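Local coordinates for NmrA family protein (Shigella flexneri 2a, PDB 3QVO) that is of unknown function but probably binds NAD(P) through a Rossmann fold of the NmrA family, at residues A[117-122]-A[164-169]; A[37-42]-A[199-204]. All coordinates share one frame; numbering follows the deposited sequence.

Interaction 1 (A[117-122]-A[164-169])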
loop_
_atom_site.group_PDB
_atom_site.type_symbol
_atom_site.label_atom_id
_atom_site.label_comp_id
_atom_site.label_asym_id
_atom_site.label_seq_id
_atom_site.Cartn_x
_atom_site.Cartn_y
_atom_site.Cartn_z
ATOM N N VAL A 117 15.681 -6.333 -0.271
ATOM C CA VAL A 117 14.877 -5.119 -0.278
ATOM C C VAL A 117 14.344 -4.909 1.117
ATOM O O VAL A 117 13.890 -5.877 1.730
ATOM C CB VAL A 117 13.698 -5.290 -1.227
ATOM C CG1 VAL A 117 12.914 -4.011 -1.337
ATOM C CG2 VAL A 117 14.225 -5.788 -2.631
ATOM N N LYS A 118 14.400 -3.664 1.620
ATOM C CA LYS A 118 14.048 -3.347 3.000
ATOM C C LYS A 118 12.762 -2.540 3.221
ATOM O O LYS A 118 12.156 -2.652 4.285
ATOM C CB LYS A 118 15.188 -2.538 3.628
ATOM C CG LYS A 118 16.461 -3.302 3.884
ATOM C CD LYS A 118 17.588 -2.380 4.346
ATOM C CE LYS A 118 18.861 -3.189 4.748
ATOM N NZ LYS A 118 19.321 -4.143 3.658
ATOM N N ARG A 119 12.409 -1.663 2.277
ATOM C CA ARG A 119 11.397 -0.632 2.511
ATOM C C ARG A 119 10.045 -1.011 1.949
ATOM O O ARG A 119 9.908 -1.165 0.716
ATOM C CB ARG A 119 11.854 0.712 1.929
ATOM C CG ARG A 119 11.000 1.880 2.398
ATOM C CD ARG A 119 11.255 2.226 3.832
ATOM N NE ARG A 119 10.471 3.382 4.248
ATOM C CZ ARG A 119 9.266 3.342 4.800
ATOM N NH1 ARG A 119 8.681 4.465 5.120
ATOM N NH2 ARG A 119 8.657 2.204 5.078
ATOM N N LEU A 120 9.060 -1.157 2.853
ATOM C CA LEU A 120 7.706 -1.598 2.535
ATOM C C LEU A 120 6.651 -0.625 3.005
ATOM O O LEU A 120 6.653 -0.185 4.171
ATOM C CB LEU A 120 7.439 -2.959 3.206
ATOM C CG LEU A 120 6.029 -3.578 3.103
ATOM C CD1 LEU A 120 5.667 -3.961 1.630
ATOM C CD2 LEU A 120 5.913 -4.769 4.047
ATOM N N ILE A 121 5.737 -0.280 2.097
ATOM C CA ILE A 121 4.536 0.508 2.421
ATOM C C ILE A 121 3.380 -0.432 2.159
ATOM O O ILE A 121 3.229 -0.927 1.036
ATOM C CB ILE A 121 4.408 1.770 1.531
ATOM C CG1 ILE A 121 5.665 2.624 1.663
ATOM C CG2 ILE A 121 3.173 2.564 1.923
ATOM C CD1 ILE A 121 5.779 3.778 0.655
ATOM N N PHE A 122 2.611 -0.750 3.198
ATOM C CA PHE A 122 1.624 -1.798 3.108
ATOM C C PHE A 122 0.260 -1.279 3.594
ATOM O O PHE A 122 0.099 -0.859 4.764
ATOM C CB PHE A 122 2.083 -2.997 3.930
ATOM C CG PHE A 122 1.390 -4.329 3.582
ATOM C CD1 PHE A 122 0.145 -4.630 4.060
ATOM C CD2 PHE A 122 2.033 -5.293 2.819
ATOM C CE1 PHE A 122 -0.456 -5.868 3.766
ATOM C CE2 PHE A 122 1.442 -6.512 2.511
ATOM C CZ PHE A 122 0.207 -6.799 2.978
ATOM N N GLU A 164 11.928 -2.283 7.048
ATOM C CA GLU A 164 11.656 -0.869 7.250
ATOM C C GLU A 164 10.235 -0.623 6.734
ATOM O O GLU A 164 10.047 -0.310 5.558
ATOM C CB GLU A 164 12.711 -0.007 6.531
ATOM C CG GLU A 164 14.076 0.055 7.264
ATOM C CD GLU A 164 15.198 0.758 6.474
ATOM O OE1 GLU A 164 15.098 0.896 5.229
ATOM O OE2 GLU A 164 16.208 1.166 7.115
ATOM N N TYR A 165 9.249 -0.806 7.601
ATOM C CA TYR A 165 7.858 -0.837 7.176
ATOM C C TYR A 165 7.096 0.408 7.545
ATOM O O TYR A 165 7.446 1.113 8.449
ATOM C CB TYR A 165 7.130 -2.073 7.756
ATOM C CG TYR A 165 6.928 -2.030 9.257
ATOM C CD1 TYR A 165 5.854 -1.363 9.802
ATOM C CD2 TYR A 165 7.812 -2.654 10.118
ATOM C CE1 TYR A 165 5.681 -1.290 11.152
ATOM C CE2 TYR A 165 7.655 -2.604 11.476
ATOM C CZ TYR A 165 6.572 -1.908 11.997
ATOM O OH TYR A 165 6.336 -1.833 13.348
ATOM N N THR A 166 6.059 0.685 6.787
ATOM C CA THR A 166 5.010 1.572 7.211
ATOM C C THR A 166 3.706 0.853 6.861
ATOM O O THR A 166 3.493 0.482 5.706
ATOM C CB THR A 166 5.058 2.880 6.474
ATOM O OG1 THR A 166 6.375 3.478 6.567
ATOM C CG2 THR A 166 3.959 3.821 6.998
ATOM N N ILE A 167 2.857 0.622 7.857
ATOM C CA ILE A 167 1.540 0.027 7.634
ATOM C C ILE A 167 0.581 1.192 7.639
ATOM O O ILE A 167 0.660 2.062 8.500
ATOM C CB ILE A 167 1.149 -1.011 8.755
ATOM C CG1 ILE A 167 2.034 -2.248 8.645
ATOM C CG2 ILE A 167 -0.293 -1.410 8.646
ATOM C CD1 ILE A 167 2.206 -3.074 9.936
ATOM N N LEU A 168 -0.313 1.209 6.666
ATOM C CA LEU A 168 -1.225 2.296 6.485
ATOM C C LEU A 168 -2.598 1.718 6.588
ATOM O O LEU A 168 -2.917 0.741 5.883
ATOM C CB LEU A 168 -1.064 2.969 5.116
ATOM C CG LEU A 168 0.234 3.684 4.771
ATOM C CD1 LEU A 168 0.094 4.396 3.411
ATOM C CD2 LEU A 168 0.591 4.674 5.874
ATOM N N ARG A 169 -3.399 2.353 7.442
ATOM C CA ARG A 169 -4.735 1.890 7.815
ATOM C C ARG A 169 -5.751 2.960 7.566
ATOM O O ARG A 169 -5.933 3.815 8.407
ATOM C CB ARG A 169 -4.778 1.536 9.312
ATOM C CG ARG A 169 -4.259 0.168 9.584
ATOM C CD ARG A 169 -4.015 -0.101 11.030
ATOM N NE ARG A 169 -3.399 0.975 11.799
ATOM C CZ ARG A 169 -4.036 1.816 12.598
ATOM N NH1 ARG A 169 -5.353 1.768 12.714
ATOM N NH2 ARG A 169 -3.352 2.726 13.285
#

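Interaction 2 (A[37-42]-A[199-204])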
loop_
_atom_site.group_PDB
_atom_site.type_symbol
_atom_site.label_atom_id
_atom_site.label_comp_id
_atom_site.label_asym_id
_atom_site.label_seq_id
_atom_site.Cartn_x
_atom_site.Cartn_y
_atom_site.Cartn_z
ATOM N N ARG A 37 -3.856 3.545 -8.707
ATOM C CA ARG A 37 -3.953 4.312 -9.947
ATOM C C ARG A 37 -3.557 5.764 -9.778
ATOM O O ARG A 37 -2.980 6.370 -10.690
ATOM C CB ARG A 37 -5.364 4.250 -10.552
ATOM N N HIS A 38 -3.859 6.310 -8.606
ATOM C CA HIS A 38 -3.495 7.670 -8.273
ATOM C C HIS A 38 -1.987 7.714 -8.006
ATOM O O HIS A 38 -1.320 8.645 -8.403
ATOM C CB HIS A 38 -4.241 8.168 -7.027
ATOM C CG HIS A 38 -5.729 8.258 -7.173
ATOM N ND1 HIS A 38 -6.352 9.251 -7.889
ATOM C CD2 HIS A 38 -6.724 7.535 -6.607
ATOM C CE1 HIS A 38 -7.663 9.104 -7.807
ATOM N NE2 HIS A 38 -7.916 8.072 -7.025
ATOM N N VAL A 39 -1.456 6.721 -7.325
ATOM C CA VAL A 39 -0.035 6.701 -7.028
ATOM C C VAL A 39 0.745 6.626 -8.327
ATOM O O VAL A 39 1.688 7.404 -8.551
ATOM C CB VAL A 39 0.367 5.488 -6.180
ATOM C CG1 VAL A 39 1.840 5.424 -6.038
ATOM C CG2 VAL A 39 -0.289 5.539 -4.850
ATOM N N ILE A 40 0.310 5.724 -9.198
ATOM C CA ILE A 40 0.983 5.523 -10.482
ATOM C C ILE A 40 1.039 6.842 -11.249
ATOM O O ILE A 40 2.064 7.197 -11.817
ATOM C CB ILE A 40 0.237 4.467 -11.307
ATOM C CG1 ILE A 40 0.482 3.105 -10.709
ATOM C CG2 ILE A 40 0.620 4.494 -12.775
ATOM C CD1 ILE A 40 -0.530 2.053 -11.155
ATOM N N ASN A 41 -0.079 7.558 -11.252
ATOM C CA ASN A 41 -0.213 8.856 -11.882
ATOM C C ASN A 41 0.671 9.953 -11.305
ATOM O O ASN A 41 1.200 10.803 -12.030
ATOM C CB ASN A 41 -1.628 9.325 -11.672
ATOM C CG ASN A 41 -2.452 9.308 -12.920
ATOM O OD1 ASN A 41 -3.116 8.287 -13.213
ATOM N ND2 ASN A 41 -2.498 10.477 -13.638
ATOM N N GLN A 42 0.768 10.005 -9.991
ATOM C CA GLN A 42 1.681 10.943 -9.384
ATOM C C GLN A 42 3.121 10.547 -9.644
ATOM O O GLN A 42 3.989 11.412 -9.712
ATOM C CB GLN A 42 1.471 11.002 -7.905
ATOM C CG GLN A 42 0.066 11.419 -7.527
ATOM C CD GLN A 42 0.023 11.841 -6.089
ATOM O OE1 GLN A 42 0.632 12.878 -5.723
ATOM N NE2 GLN A 42 -0.670 11.061 -5.255
ATOM N N SER A 199 -6.235 11.067 -1.005
ATOM C CA SER A 199 -5.496 11.409 0.195
ATOM C C SER A 199 -4.471 10.330 0.504
ATOM O O SER A 199 -3.291 10.616 0.768
ATOM C CB SER A 199 -6.417 11.569 1.394
ATOM O OG SER A 199 -7.337 12.667 1.240
ATOM N N VAL A 200 -4.917 9.086 0.455
ATOM C CA VAL A 200 -4.049 7.993 0.821
ATOM C C VAL A 200 -2.924 7.875 -0.198
ATOM O O VAL A 200 -1.785 7.632 0.163
ATOM C CB VAL A 200 -4.822 6.686 0.960
ATOM C CG1 VAL A 200 -3.873 5.547 1.376
ATOM C CG2 VAL A 200 -5.938 6.855 1.981
ATOM N N ALA A 201 -3.241 8.093 -1.465
ATOM C CA ALA A 201 -2.205 8.094 -2.507
ATOM C C ALA A 201 -1.179 9.189 -2.269
ATOM O O ALA A 201 0.023 8.974 -2.446
ATOM C CB ALA A 201 -2.809 8.233 -3.896
ATOM N N ALA A 202 -1.642 10.360 -1.860
ATOM C CA ALA A 202 -0.737 11.472 -1.559
ATOM C C ALA A 202 0.245 11.082 -0.464
ATOM O O ALA A 202 1.407 11.396 -0.545
ATOM C CB ALA A 202 -1.518 12.688 -1.157
ATOM N N LEU A 203 -0.216 10.409 0.569
ATOM C CA LEU A 203 0.692 9.967 1.630
ATOM C C LEU A 203 1.715 8.975 1.068
ATOM O O LEU A 203 2.883 9.100 1.318
ATOM C CB LEU A 203 -0.078 9.301 2.783
ATOM C CG LEU A 203 0.771 8.889 4.011
ATOM C CD1 LEU A 203 1.652 10.024 4.656
ATOM C CD2 LEU A 203 -0.137 8.280 5.073
ATOM N N ILE A 204 1.239 7.983 0.335
ATOM C CA ILE A 204 2.087 6.954 -0.194
ATOM C C ILE A 204 3.193 7.627 -1.003
ATOM O O ILE A 204 4.367 7.370 -0.769
ATOM C CB ILE A 204 1.272 5.912 -0.998
ATOM C CG1 ILE A 204 0.346 5.136 -0.051
ATOM C CG2 ILE A 204 2.188 4.902 -1.724
ATOM C CD1 ILE A 204 -0.771 4.414 -0.765
#

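Interaction 1 (A[117-122]-A[164-169])
Strand 119-122 and strand 164-169 run parallel, at 10°, with axes 4.7 Å apart at closest approach. R119, L120, I121 and F122 sit beside E164, Y165, T166 and I167. The ladder starts one residue early, at E164 N to K118 O (2.8 Å). L120 and F122 each use both N and O, and the last rung is L168 N to F122 O (2.8 Å). These are neighbouring strands of the parallel part of the Rossmann sheet, and strand 91-95 pairs with the other edge of 119-123. L120, F122, Y165 and I167 share one face, where helix 149-159 packs. R119, I121, E164 and T166 share the other, under helix 197-209, where R119 and I121 touch I207. R119 starts with CG trans to the backbone N (chi1 -167°), bends at chi2 (72°) and reaches across to the next strand. Its NH1 (2.9 Å) and NH2 (3.0 Å) both bond T166 OG1, which lies in the guanidinium plane. NH2 also bonds E164 O at 2.9 Å, from well above the carbonyl plane, while L120 N donates to the same oxygen from the opposite face. T166 OG1 also bonds H214 O, and R119 NE bonds P211 O. I121 CG2 lies alongside L168 CD1 (3.9 Å).

Interaction 2 (A[37-42]-A[199-204])
The chi1 of V39 (173°) sets CG1 opposite the backbone N and leaves CG2 beside it, turned to the facing helix. There CG2 meets A201 CB at 3.8 Å and I204 CG2 at 4.0 Å. In I204, CG2 is itself the branch anti to the backbone N, and it approaches V39 methyl to methyl. A201 lies at the centre of the contact. Its CB points at helix 37-42 and is met by H38, V39 and Q42. H38 comes in with its CB, 3.4 Å from A201 CB, a tight approach. Its imidazole lies oblique to the alanine methyl, and the H38 side chain also touches R197 and K198. Q42 reaches over with an extended chain. Its NE2 lies against the backbone of A201, 3.6 Å from A201 C, and no hydrogen bond crosses between the two segments. A201 O instead accepts one from T205 OG1, a turn further along its own helix. The backbones come close, consistent with the small side chain of A201: the CA atoms of V39 and A201 are 5.2 Å apart, and the helix axes approach to 8.7 Å at a crossing angle of -47°. V39 and I204 also both touch Y93, on the strand of the sheet beneath. The pair is thus two neighbouring helices layered on one face of a Rossmann sheet. Helix 34-43 follows strand 24-29 through a glycine-rich turn, the part of this fold that usually receives the dinucleotide phosphates.

The two interactions lie in one Rossmann domain, with centres 15 Å apart. Along the chain the order is 37-42, 117-122, 164-169, 199-204, so interaction 1 is nested within the loop that interaction 2 closes. Interaction 1 joins two strands inside the sheet. Interaction 2 joins two helices on one face of that sheet. Helix 197-209 connects them: L168 CD1 packs on I204 CG1 at 3.5 Å, and L168 CD2 on L203 CD2 at 3.8 Å. I204 touches both V39 of helix 34-43 and L168 of strand 164-174. In this probable nucleotide-binding fold, helix 34-43, early in the chain, packs against helix 197-209, which in turn packs on strand 164-174.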